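PDB 4AZI: beta-n-acetylhexosaminidase from Streptococcus pneumoniae, which probably hydrolyses terminal beta-linked N-acetylglucosamine from the non-reducing ends of glycans, as an exo-acting glycosidase of family 20. Local coordinates for residues K145-L150 / E183-A188; N116-M121 / F179-Y184; G18-T23 / Y84-G89. The protein carries 2 engineered substitutions. All coordinates share one frame; numbering follows the deposited sequence.

Contact 1 (K145-L150 / E183-A188); sequences KTTMDL and EYANDA. With OAN (O-(2-acetamido-2-deoxy D-glucopyranosylidene) amino-N-phenylcarbamate), chain C; EDO (1,2-ethanediol), chain F.
Thr147 meets the turn Tyr184-Ala185 with both branches of its side chain, where a short strand with its corner, 145-150, packs on the turn and helix start at 183-188, both on a TIM barrel. CG2, anti to the backbone N, sits over one face of the Tyr184 ring, 3.4 Å from its centroid and 21° off the normal, displaced toward the rim; this is a CH-pi contact. The other branch, OG1, accepts a bent bond from Ala185 N at 2.8 Å (134° at the hydrogen). That N-H belongs to the middle of the type II turn running from Glu183 to Asn186. The hydroxyls then form a directional chain, since Thr147 OG1 donates to Thr146 OG1 at 3.0 Å and Thr146 OG1 donates to Asp187 OD1 at 2.9 Å. This last oxygen is approached from well above the carboxylate plane, and it also bonds Ser144 OG. The partner oxygen, Asp187 OD2, takes a nearly straight bond from Lys145 N at 2.7 Å on its syn side, so both carboxylate oxygens hold the corner of the chain at 145-146. At the opposite end, Leu150 meets Tyr184 tip to tip, CG lying 3.6 Å from OH. The hydroxyl lies 2.8 Å from Met148 O, a weak bond at most, since a water that accepts from Leu150 N is also within reach of the same proton. Further out, helix 193-199 packs on Leu150 and Tyr184. Toward the ligand pocket, Thr146 OG1, Asn186 OD1 and Glu183 O compete for the two protons of one water, 2.9 Å from Glu183 O.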
loop_
_atom_site.group_PDB
_atom_site.type_symbol
_atom_site.label_atom_id
_atom_site.label_comp_id
_atom_site.label_asym_id
_atom_site.label_seq_id
_atom_site.Cartn_x
_atom_site.Cartn_y
_atom_site.Cartn_z
ATOM N N LYS A 145 9.315 -17.834 10.680
ATOM C CA LYS A 145 10.281 -17.125 9.855
ATOM C C LYS A 145 9.789 -15.738 9.468
ATOM O O LYS A 145 10.525 -14.973 8.844
ATOM C CB LYS A 145 10.613 -17.929 8.605
ATOM C CG LYS A 145 11.365 -19.210 8.918
ATOM C CD LYS A 145 12.451 -19.448 7.887
ATOM C CE LYS A 145 13.711 -19.949 8.572
ATOM N NZ LYS A 145 14.477 -18.863 9.241
ATOM N N THR A 146 8.556 -15.408 9.848
ATOM C CA THR A 146 7.910 -14.184 9.356
ATOM C C THR A 146 7.581 -13.176 10.431
ATOM O O THR A 146 7.468 -11.985 10.145
ATOM C CB THR A 146 6.589 -14.482 8.601
ATOM O OG1 THR A 146 5.610 -15.000 9.512
ATOM C CG2 THR A 146 6.817 -15.473 7.471
ATOM N N THR A 147 7.424 -13.658 11.662
ATOM C CA THR A 147 6.726 -12.908 12.701
ATOM C C THR A 147 7.524 -12.708 13.987
ATOM O O THR A 147 8.257 -13.602 14.425
ATOM C CB THR A 147 5.383 -13.595 13.011
ATOM O OG1 THR A 147 4.541 -13.509 11.851
ATOM C CG2 THR A 147 4.690 -12.951 14.179
ATOM N N MET A 148 7.360 -11.529 14.585
ATOM C CA MET A 148 8.049 -11.167 15.815
ATOM C C MET A 148 7.299 -11.610 17.075
ATOM O O MET A 148 6.067 -11.548 17.132
ATOM C CB MET A 148 8.292 -9.656 15.845
ATOM C CG MET A 148 8.719 -9.086 17.192
ATOM S SD MET A 148 9.235 -7.362 17.124
ATOM C CE MET A 148 7.804 -6.568 16.390
ATOM N N ASP A 149 8.070 -12.043 18.074
ATOM C CA ASP A 149 7.582 -12.394 19.409
ATOM C C ASP A 149 7.197 -11.129 20.175
ATOM O O ASP A 149 8.048 -10.295 20.481
ATOM C CB ASP A 149 8.669 -13.183 20.162
ATOM C CG ASP A 149 8.325 -13.442 21.631
ATOM O OD1 ASP A 149 7.163 -13.249 22.049
ATOM O OD2 ASP A 149 9.242 -13.850 22.377
ATOM N N LEU A 150 5.912 -10.999 20.490
ATOM C CA LEU A 150 5.383 -9.799 21.156
ATOM C C LEU A 150 5.834 -9.631 22.610
ATOM O O LEU A 150 5.645 -8.567 23.211
ATOM C CB LEU A 150 3.855 -9.779 21.067
ATOM C CG LEU A 150 3.243 -9.673 19.668
ATOM C CD1 LEU A 150 1.742 -9.849 19.754
ATOM C CD2 LEU A 150 3.611 -8.356 18.994
ATOM N N GLU A 183 -2.073 -11.190 8.810
ATOM C CA GLU A 183 -1.623 -12.578 8.896
ATOM C C GLU A 183 -0.493 -12.852 9.902
ATOM O O GLU A 183 0.574 -13.343 9.520
ATOM C CB GLU A 183 -1.200 -13.061 7.510
ATOM C CG GLU A 183 -2.241 -12.925 6.402
ATOM C CD GLU A 183 -1.674 -13.385 5.075
ATOM O OE1 GLU A 183 -0.594 -12.890 4.698
ATOM O OE2 GLU A 183 -2.275 -14.260 4.420
ATOM N N TYR A 184 -0.737 -12.551 11.176
ATOM C CA TYR A 184 0.261 -12.739 12.225
ATOM C C TYR A 184 0.669 -14.214 12.302
ATOM O O TYR A 184 -0.194 -15.079 12.513
ATOM C CB TYR A 184 -0.293 -12.281 13.590
ATOM C CG TYR A 184 0.722 -12.382 14.710
ATOM C CD1 TYR A 184 1.585 -11.320 14.993
ATOM C CD2 TYR A 184 0.834 -13.550 15.474
ATOM C CE1 TYR A 184 2.530 -11.416 16.008
ATOM C CE2 TYR A 184 1.776 -13.658 16.487
ATOM C CZ TYR A 184 2.618 -12.590 16.756
ATOM O OH TYR A 184 3.559 -12.698 17.756
ATOM N N ALA A 185 1.970 -14.488 12.121
ATOM C CA ALA A 185 2.542 -15.834 12.296
ATOM C C ALA A 185 1.856 -16.926 11.478
ATOM O O ALA A 185 1.810 -18.088 11.902
ATOM C CB ALA A 185 2.573 -16.227 13.778
ATOM N N ASN A 186 1.341 -16.576 10.303
ATOM C CA ASN A 186 0.645 -17.577 9.502
ATOM C C ASN A 186 1.497 -18.827 9.257
ATOM O O ASN A 186 0.978 -19.938 9.231
ATOM C CB ASN A 186 0.093 -16.999 8.195
ATOM C CG ASN A 186 1.149 -16.337 7.329
ATOM O OD1 ASN A 186 2.311 -16.182 7.719
ATOM N ND2 ASN A 186 0.734 -15.915 6.138
ATOM N N ASP A 187 2.807 -18.630 9.130
ATOM C CA ASP A 187 3.734 -19.715 8.811
ATOM C C ASP A 187 3.949 -20.694 9.964
ATOM O O ASP A 187 4.438 -21.806 9.753
ATOM C CB ASP A 187 5.077 -19.142 8.335
ATOM C CG ASP A 187 5.921 -18.578 9.466
ATOM O OD1 ASP A 187 5.429 -17.746 10.273
ATOM O OD2 ASP A 187 7.102 -18.964 9.540
ATOM N N ALA A 188 3.575 -20.282 11.171
ATOM C CA ALA A 188 3.877 -21.036 12.382
ATOM C C ALA A 188 2.621 -21.502 13.102
ATOM O O ALA A 188 2.712 -22.070 14.180
ATOM C CB ALA A 188 4.733 -20.189 13.320
HETATM C CAH OAN C . -3.248 -8.420 3.366
HETATM C CAG OAN C . -2.914 -9.520 2.347
HETATM O OAN OAN C . -3.475 -9.545 1.261
HETATM N NAI OAN C . -2.004 -10.412 2.745
HETATM C CAB OAN C . -1.519 -11.545 1.928
HETATM C CAC OAN C . -0.409 -11.065 0.991
HETATM O OAJ OAN C . 0.833 -11.035 1.705
HETATM C CAD OAN C . -0.283 -11.972 -0.224
HETATM O OAK OAN C . 0.782 -11.472 -1.021
HETATM C CAE OAN C . -1.592 -11.932 -1.027
HETATM C CAF OAN C . -1.619 -12.844 -2.257
HETATM O OAM OAN C . -1.550 -14.218 -1.860
HETATM O OAL OAN C . -2.758 -12.243 -0.218
HETATM C CAA OAN C . -2.659 -12.233 1.147
HETATM N NAY OAN C . -3.615 -12.844 1.813
HETATM O OAQ OAN C . -4.587 -13.434 1.059
HETATM C CAP OAN C . -5.141 -14.548 1.623
HETATM O OAR OAN C . -6.077 -15.117 1.058
HETATM N NAO OAN C . -4.610 -14.965 2.783
HETATM C CAS OAN C . -5.042 -16.008 3.508
HETATM C CAT OAN C . -5.305 -15.800 4.861
HETATM C CAU OAN C . -5.752 -16.849 5.665
HETATM C CAV OAN C . -5.941 -18.115 5.116
HETATM C CAW OAN C . -5.677 -18.335 3.757
HETATM C CAX OAN C . -5.225 -17.285 2.952
HETATM C C1 EDO F . -0.278 -16.047 2.227
HETATM O O1 EDO F . -1.295 -15.063 2.000
HETATM C C2 EDO F . 1.087 -15.365 2.319
HETATM O O2 EDO F . 1.184 -14.643 3.547
HETATM O O HOH W 1 3.268 -13.188 8.502
HETATM O O HOH W 2 4.067 -13.220 20.312
#

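Contact 2 (N116-M121 / F179-Y184). With OAN (O-(2-acetamido-2-deoxy D-glucopyranosylidene) amino-N-phenylcarbamate), chain C; EDO (1,2-ethanediol), chain F.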
loop_
_atom_site.group_PDB
_atom_site.type_symbol
_atom_site.label_atom_id
_atom_site.label_comp_id
_atom_site.label_asym_id
_atom_site.label_seq_id
_atom_site.Cartn_x
_atom_site.Cartn_y
_atom_site.Cartn_z
ATOM N N ASN A 116 5.722 -3.494 6.775
ATOM C CA ASN A 116 4.936 -4.467 7.528
ATOM C C ASN A 116 5.592 -4.951 8.810
ATOM O O ASN A 116 6.790 -5.180 8.842
ATOM C CB ASN A 116 4.597 -5.678 6.642
ATOM C CG ASN A 116 3.198 -6.204 6.883
ATOM O OD1 ASN A 116 2.609 -5.993 7.952
ATOM N ND2 ASN A 116 2.647 -6.877 5.882
ATOM N N SER A 117 4.779 -5.102 9.857
ATOM C CA SER A 117 5.147 -5.752 11.121
ATOM C C SER A 117 3.810 -5.946 11.863
ATOM O O SER A 117 2.809 -5.353 11.459
ATOM C CB SER A 117 6.123 -4.895 11.936
ATOM O OG SER A 117 5.497 -3.713 12.418
ATOM N N PRO A 118 3.762 -6.814 12.897
ATOM C CA PRO A 118 4.779 -7.759 13.379
ATOM C C PRO A 118 4.853 -9.052 12.553
ATOM O O PRO A 118 5.674 -9.923 12.856
ATOM C CB PRO A 118 4.342 -8.048 14.818
ATOM C CG PRO A 118 2.870 -7.836 14.819
ATOM C CD PRO A 118 2.560 -6.813 13.756
ATOM N N GLY A 119 4.005 -9.177 11.529
ATOM C CA GLY A 119 4.116 -10.273 10.569
ATOM C C GLY A 119 4.839 -9.783 9.336
ATOM O O GLY A 119 5.223 -8.620 9.267
ATOM N N HIS A 120 5.042 -10.669 8.365
ATOM C CA HIS A 120 5.659 -10.305 7.085
ATOM C C HIS A 120 6.935 -9.498 7.236
ATOM O O HIS A 120 7.159 -8.514 6.523
ATOM C CB HIS A 120 4.645 -9.577 6.210
ATOM C CG HIS A 120 3.511 -10.450 5.749
ATOM N ND1 HIS A 120 3.666 -11.402 4.801
ATOM C CD2 HIS A 120 2.173 -10.488 6.128
ATOM C CE1 HIS A 120 2.486 -12.015 4.593
ATOM N NE2 HIS A 120 1.574 -11.452 5.405
ATOM N N MET A 121 7.784 -9.925 8.164
ATOM C CA MET A 121 9.007 -9.198 8.491
ATOM C C MET A 121 10.213 -10.131 8.610
ATOM O O MET A 121 11.059 -9.961 9.496
ATOM C CB MET A 121 8.819 -8.368 9.769
ATOM C CG MET A 121 8.392 -9.182 10.978
ATOM S SD MET A 121 8.292 -8.237 12.499
ATOM C CE MET A 121 10.012 -7.865 12.822
ATOM N N PHE A 179 1.167 0.490 8.217
ATOM C CA PHE A 179 1.950 -0.387 9.113
ATOM C C PHE A 179 1.560 -1.878 9.075
ATOM O O PHE A 179 2.166 -2.712 9.762
ATOM C CB PHE A 179 2.068 0.171 10.562
ATOM C CG PHE A 179 0.768 0.318 11.314
ATOM C CD1 PHE A 179 0.244 -0.743 12.051
ATOM C CD2 PHE A 179 0.116 1.550 11.382
ATOM C CE1 PHE A 179 -0.929 -0.599 12.780
ATOM C CE2 PHE A 179 -1.060 1.696 12.117
ATOM C CZ PHE A 179 -1.581 0.625 12.816
ATOM N N GLY A 180 0.557 -2.202 8.260
ATOM C CA GLY A 180 0.277 -3.588 7.883
ATOM C C GLY A 180 -0.487 -4.373 8.926
ATOM O O GLY A 180 -1.670 -4.130 9.134
ATOM N N THR A 181 0.218 -5.318 9.559
ATOM C CA THR A 181 -0.263 -6.180 10.661
ATOM C C THR A 181 -1.078 -7.402 10.225
ATOM O O THR A 181 -1.627 -8.114 11.071
ATOM C CB THR A 181 -0.962 -5.417 11.832
ATOM O OG1 THR A 181 -2.276 -5.004 11.440
ATOM C CG2 THR A 181 -0.155 -4.207 12.262
ATOM N N ASP A 182 -1.133 -7.666 8.918
ATOM C CA ASP A 182 -1.896 -8.815 8.426
ATOM C C ASP A 182 -1.263 -10.135 8.838
ATOM O O ASP A 182 -0.092 -10.183 9.185
ATOM C CB ASP A 182 -2.073 -8.788 6.894
ATOM C CG ASP A 182 -0.763 -8.620 6.141
ATOM O OD1 ASP A 182 0.085 -7.796 6.567
ATOM O OD2 ASP A 182 -0.596 -9.290 5.097
ATOM N N GLU A 183 -2.073 -11.190 8.810
ATOM C CA GLU A 183 -1.623 -12.578 8.896
ATOM C C GLU A 183 -0.493 -12.852 9.902
ATOM O O GLU A 183 0.574 -13.343 9.520
ATOM C CB GLU A 183 -1.200 -13.061 7.510
ATOM C CG GLU A 183 -2.241 -12.925 6.402
ATOM C CD GLU A 183 -1.674 -13.385 5.075
ATOM O OE1 GLU A 183 -0.594 -12.890 4.698
ATOM O OE2 GLU A 183 -2.275 -14.260 4.420
ATOM N N TYR A 184 -0.737 -12.551 11.176
ATOM C CA TYR A 184 0.261 -12.739 12.225
ATOM C C TYR A 184 0.669 -14.214 12.302
ATOM O O TYR A 184 -0.194 -15.079 12.513
ATOM C CB TYR A 184 -0.293 -12.281 13.590
ATOM C CG TYR A 184 0.722 -12.382 14.710
ATOM C CD1 TYR A 184 1.585 -11.320 14.993
ATOM C CD2 TYR A 184 0.834 -13.550 15.474
ATOM C CE1 TYR A 184 2.530 -11.416 16.008
ATOM C CE2 TYR A 184 1.776 -13.658 16.487
ATOM C CZ TYR A 184 2.618 -12.590 16.756
ATOM O OH TYR A 184 3.559 -12.698 17.756
HETATM C CAH OAN C . -3.248 -8.420 3.366
HETATM C CAG OAN C . -2.914 -9.520 2.347
HETATM O OAN OAN C . -3.475 -9.545 1.261
HETATM N NAI OAN C . -2.004 -10.412 2.745
HETATM C CAB OAN C . -1.519 -11.545 1.928
HETATM C CAC OAN C . -0.409 -11.065 0.991
HETATM O OAJ OAN C . 0.833 -11.035 1.705
HETATM C CAD OAN C . -0.283 -11.972 -0.224
HETATM O OAK OAN C . 0.782 -11.472 -1.021
HETATM C CAE OAN C . -1.592 -11.932 -1.027
HETATM C CAF OAN C . -1.619 -12.844 -2.257
HETATM O OAM OAN C . -1.550 -14.218 -1.860
HETATM O OAL OAN C . -2.758 -12.243 -0.218
HETATM C CAA OAN C . -2.659 -12.233 1.147
HETATM N NAY OAN C . -3.615 -12.844 1.813
HETATM O OAQ OAN C . -4.587 -13.434 1.059
HETATM C CAP OAN C . -5.141 -14.548 1.623
HETATM O OAR OAN C . -6.077 -15.117 1.058
HETATM N NAO OAN C . -4.610 -14.965 2.783
HETATM C CAS OAN C . -5.042 -16.008 3.508
HETATM C CAT OAN C . -5.305 -15.800 4.861
HETATM C CAU OAN C . -5.752 -16.849 5.665
HETATM C CAV OAN C . -5.941 -18.115 5.116
HETATM C CAW OAN C . -5.677 -18.335 3.757
HETATM C CAX OAN C . -5.225 -17.285 2.952
HETATM C C1 EDO F . -0.278 -16.047 2.227
HETATM O O1 EDO F . -1.295 -15.063 2.000
HETATM C C2 EDO F . 1.087 -15.365 2.319
HETATM O O2 EDO F . 1.184 -14.643 3.547
HETATM O O HOH W 3 1.850 -8.362 9.666
HETATM O O HOH W 4 4.565 -2.035 10.967
HETATM O O HOH W 1 3.268 -13.188 8.502
#
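Glu183 OE1 is gripped by two donors: His120 NE2 at 2.7 Å and the O2 hydroxyl of a bound ethanediol, probably from the crystallisation liquor. The histidine bond uses the anti lone pair of OE1 and lies exactly in the ring plane, although it is bent at the hydrogen (140°). Ring and carboxylate are nearly coplanar; Asp49 bonds the other ring nitrogen, ND1, and the two bonds together would fix the imidazole's rotation. The other carboxylate oxygen, Glu183 OE2, takes the carbamate N-H of the inhibitor (NAO) at 2.9 Å. Next along the chain, Asp182 divides its oxygens in a similar way. OD2 accepts the acetamido NAI of the inhibitor at 3.0 Å, while OD1 accepts Asn116 ND2 at 2.8 Å through its syn lone pair, in the plane of the amide; carboxamide and carboxylate stand only 13° apart. Asn116 is thus a second-shell residue that orients a first-shell acid. Its own position is set by Thr181 N, which donates to Asn116 OD1 at 3.0 Å, and by Asn48, which bonds ND2. Lacking a side chain, Gly180 lets Asn116 OD1 approach its CA to 3.4 Å. Beyond this polar cluster, Pro118, preceded by a cis peptide bond, brings CG in plane against the edge of the Tyr184 ring, 3.7 Å from CD1. All of this lies where barrel strands 110-117 and 176-180 end, and the adjacent Asp182-Glu183 is consistent with the acidic pair that serves substrate-assisted hydrolysis at the mouth of family 20 TIM barrels.

Contact 3 (G18-T23 / Y84-G89). With OAN (O-(2-acetamido-2-deoxy D-glucopyranosylidene) amino-N-phenylcarbamate), chain C.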
loop_
_atom_site.group_PDB
_atom_site.type_symbol
_atom_site.label_atom_id
_atom_site.label_comp_id
_atom_site.label_asym_id
_atom_site.label_seq_id
_atom_site.Cartn_x
_atom_site.Cartn_y
_atom_site.Cartn_z
ATOM N N GLY A 18 8.110 -5.357 -1.645
ATOM C CA GLY A 18 8.715 -5.881 -0.435
ATOM C C GLY A 18 9.328 -7.241 -0.690
ATOM O O GLY A 18 10.502 -7.465 -0.398
ATOM N N ARG A 19 8.536 -8.157 -1.240
ATOM C CA ARG A 19 9.047 -9.485 -1.555
ATOM C C ARG A 19 9.990 -9.436 -2.760
ATOM O O ARG A 19 10.963 -10.199 -2.836
ATOM C CB ARG A 19 7.898 -10.453 -1.841
ATOM C CG ARG A 19 7.032 -10.782 -0.638
ATOM C CD ARG A 19 6.047 -11.879 -1.011
ATOM N NE ARG A 19 5.199 -12.304 0.106
ATOM C CZ ARG A 19 3.952 -11.886 0.315
ATOM N NH1 ARG A 19 3.393 -10.995 -0.498
ATOM N NH2 ARG A 19 3.260 -12.357 1.346
ATOM N N LYS A 20 9.700 -8.531 -3.691
ATOM C CA LYS A 20 10.390 -8.507 -4.983
ATOM C C LYS A 20 10.953 -7.120 -5.295
ATOM O O LYS A 20 10.317 -6.103 -5.004
ATOM C CB LYS A 20 9.425 -8.958 -6.079
ATOM C CG LYS A 20 10.040 -9.173 -7.455
ATOM C CD LYS A 20 8.987 -9.700 -8.423
ATOM C CE LYS A 20 9.499 -9.701 -9.861
ATOM N NZ LYS A 20 10.635 -10.641 -10.033
ATOM N N TYR A 21 12.148 -7.083 -5.888
ATOM C CA TYR A 21 12.778 -5.811 -6.252
ATOM C C TYR A 21 12.138 -5.223 -7.506
ATOM O O TYR A 21 11.930 -5.925 -8.500
ATOM C CB TYR A 21 14.302 -5.958 -6.422
ATOM C CG TYR A 21 15.014 -4.658 -6.757
ATOM C CD1 TYR A 21 15.404 -3.769 -5.752
ATOM C CD2 TYR A 21 15.292 -4.315 -8.080
ATOM C CE1 TYR A 21 16.047 -2.574 -6.059
ATOM C CE2 TYR A 21 15.933 -3.123 -8.400
ATOM C CZ TYR A 21 16.308 -2.256 -7.390
ATOM O OH TYR A 21 16.944 -1.070 -7.714
ATOM N N PHE A 22 11.813 -3.937 -7.439
ATOM C CA PHE A 22 11.382 -3.163 -8.600
ATOM C C PHE A 22 12.359 -2.001 -8.760
ATOM O O PHE A 22 12.686 -1.325 -7.783
ATOM C CB PHE A 22 9.963 -2.601 -8.409
ATOM C CG PHE A 22 8.861 -3.611 -8.601
ATOM C CD1 PHE A 22 8.544 -4.518 -7.600
ATOM C CD2 PHE A 22 8.120 -3.639 -9.781
ATOM C CE1 PHE A 22 7.528 -5.450 -7.775
ATOM C CE2 PHE A 22 7.101 -4.571 -9.961
ATOM C CZ PHE A 22 6.805 -5.476 -8.950
ATOM N N THR A 23 12.830 -1.758 -9.978
ATOM C CA THR A 23 13.730 -0.630 -10.202
ATOM C C THR A 23 12.924 0.652 -10.153
ATOM O O THR A 23 11.715 0.641 -10.413
ATOM C CB THR A 23 14.433 -0.688 -11.581
ATOM O OG1 THR A 23 13.472 -0.434 -12.610
ATOM C CG2 THR A 23 15.095 -2.037 -11.810
ATOM N N TYR A 84 14.909 -13.523 0.040
ATOM C CA TYR A 84 15.042 -13.746 -1.401
ATOM C C TYR A 84 16.154 -12.884 -1.991
ATOM O O TYR A 84 16.073 -11.652 -1.979
ATOM C CB TYR A 84 13.710 -13.506 -2.143
ATOM C CG TYR A 84 13.807 -13.603 -3.657
ATOM C CD1 TYR A 84 14.296 -14.758 -4.278
ATOM C CD2 TYR A 84 13.409 -12.544 -4.467
ATOM C CE1 TYR A 84 14.392 -14.845 -5.664
ATOM C CE2 TYR A 84 13.492 -12.626 -5.848
ATOM C CZ TYR A 84 13.978 -13.776 -6.440
ATOM O OH TYR A 84 14.062 -13.846 -7.807
ATOM N N ASP A 85 17.192 -13.541 -2.506
ATOM C CA ASP A 85 18.315 -12.838 -3.118
ATOM C C ASP A 85 18.001 -12.543 -4.575
ATOM O O ASP A 85 18.537 -13.181 -5.477
ATOM C CB ASP A 85 19.618 -13.645 -2.991
ATOM C CG ASP A 85 20.867 -12.796 -3.228
ATOM O OD1 ASP A 85 20.771 -11.684 -3.798
ATOM O OD2 ASP A 85 21.963 -13.242 -2.832
ATOM N N ASP A 86 17.131 -11.560 -4.784
ATOM C CA ASP A 86 16.717 -11.118 -6.114
ATOM C C ASP A 86 17.898 -10.671 -6.967
ATOM O O ASP A 86 18.628 -9.763 -6.573
ATOM C CB ASP A 86 15.713 -9.971 -5.982
ATOM C CG ASP A 86 14.901 -9.750 -7.241
ATOM O OD1 ASP A 86 15.450 -9.875 -8.351
ATOM O OD2 ASP A 86 13.706 -9.440 -7.119
ATOM N N PRO A 87 18.085 -11.305 -8.144
ATOM C CA PRO A 87 19.155 -10.903 -9.058
ATOM C C PRO A 87 19.001 -9.470 -9.590
ATOM O O PRO A 87 19.995 -8.851 -9.951
ATOM C CB PRO A 87 19.043 -11.914 -10.211
ATOM C CG PRO A 87 18.280 -13.072 -9.652
ATOM C CD PRO A 87 17.341 -12.479 -8.644
ATOM N N ASN A 88 17.773 -8.953 -9.620
ATOM C CA ASN A 88 17.489 -7.611 -10.155
ATOM C C ASN A 88 17.907 -6.460 -9.234
ATOM O O ASN A 88 17.973 -5.305 -9.664
ATOM C CB ASN A 88 15.996 -7.471 -10.497
ATOM C CG ASN A 88 15.548 -8.423 -11.595
ATOM O OD1 ASN A 88 16.350 -8.874 -12.417
ATOM N ND2 ASN A 88 14.254 -8.725 -11.620
ATOM N N GLY A 89 18.179 -6.775 -7.973
ATOM C CA GLY A 89 18.556 -5.765 -6.984
ATOM C C GLY A 89 18.030 -6.118 -5.607
ATOM O O GLY A 89 17.322 -7.116 -5.444
HETATM C CAH OAN C . -3.248 -8.420 3.366
HETATM C CAG OAN C . -2.914 -9.520 2.347
HETATM O OAN OAN C . -3.475 -9.545 1.261
HETATM N NAI OAN C . -2.004 -10.412 2.745
HETATM C CAB OAN C . -1.519 -11.545 1.928
HETATM C CAC OAN C . -0.409 -11.065 0.991
HETATM O OAJ OAN C . 0.833 -11.035 1.705
HETATM C CAD OAN C . -0.283 -11.972 -0.224
HETATM O OAK OAN C . 0.782 -11.472 -1.021
HETATM C CAE OAN C . -1.592 -11.932 -1.027
HETATM C CAF OAN C . -1.619 -12.844 -2.257
HETATM O OAM OAN C . -1.550 -14.218 -1.860
HETATM O OAL OAN C . -2.758 -12.243 -0.218
HETATM C CAA OAN C . -2.659 -12.233 1.147
HETATM N NAY OAN C . -3.615 -12.844 1.813
HETATM O OAQ OAN C . -4.587 -13.434 1.059
HETATM C CAP OAN C . -5.141 -14.548 1.623
HETATM O OAR OAN C . -6.077 -15.117 1.058
HETATM N NAO OAN C . -4.610 -14.965 2.783
HETATM C CAS OAN C . -5.042 -16.008 3.508
HETATM C CAT OAN C . -5.305 -15.800 4.861
HETATM C CAU OAN C . -5.752 -16.849 5.665
HETATM C CAV OAN C . -5.941 -18.115 5.116
HETATM C CAW OAN C . -5.677 -18.335 3.757
HETATM C CAX OAN C . -5.225 -17.285 2.952
HETATM O O HOH W 5 13.702 -11.499 -9.625
HETATM O O HOH W 6 12.650 -8.392 -9.516
#
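Gly89 lays its CA almost squarely over the centre of the Tyr21 ring, 3.7 Å from the centroid and only 11° off the normal, a CH-pi contact made by backbone instead of a side chain. A CB on Gly89 would collide with Tyr21 CE2, and at its backbone angles (phi 146°) it would also jam against the preceding carbonyl. Asn88 O approaches the same ring obliquely, 3.2 Å from Tyr21 CE2. Asp86 OD2 ties the two loops by accepting Tyr21 N at 3.1 Å from above the carboxylate plane; OD1 instead braces its own loop by accepting Asn88 N at 2.8 Å, an Asx turn. One water forms a four-way junction, donating to Tyr21 O and Asp86 OD2 while accepting from Lys20 NZ and Asn88 ND2. The ammonium of Lys20 is also held by Pro333 O and Ala335 O. Arg19, just before Lys20 in the chain, leads away from this packing to the inhibitor, where NH2 donates to the sugar hydroxyl OAJ at 2.8 Å and NH1 bonds OAK weakly. Asp16 and Asp49 steady its guanidinium with salt bridges. The loop after the first strand of a TIM barrel thus lends an arginine to the sugar-binding pocket.

Contact 2 is wholly buried at the ends of two neighbouring barrel strands, whereas contacts 1 and 3 are partly buried; contact 3 joins two loops, contact 1 a short strand and a turn leading into a helix. Contacts 1 and 2 are continuous: they share Glu183 and Tyr184, and backbone bonds probably run from Met121 N to Thr146 O and from Met148 N to Pro118 O. Contact 3 lies farther off, about 19 Å between centres from contact 2, yet its Arg19 still packs on His120. Contact 2 sets acids and a histidine around the inhibitor; contact 1 combines a chain of threonine hydroxyls with an aromatic face; contact 3 pairs glycine-on-tyrosine packing with a single reaching arginine.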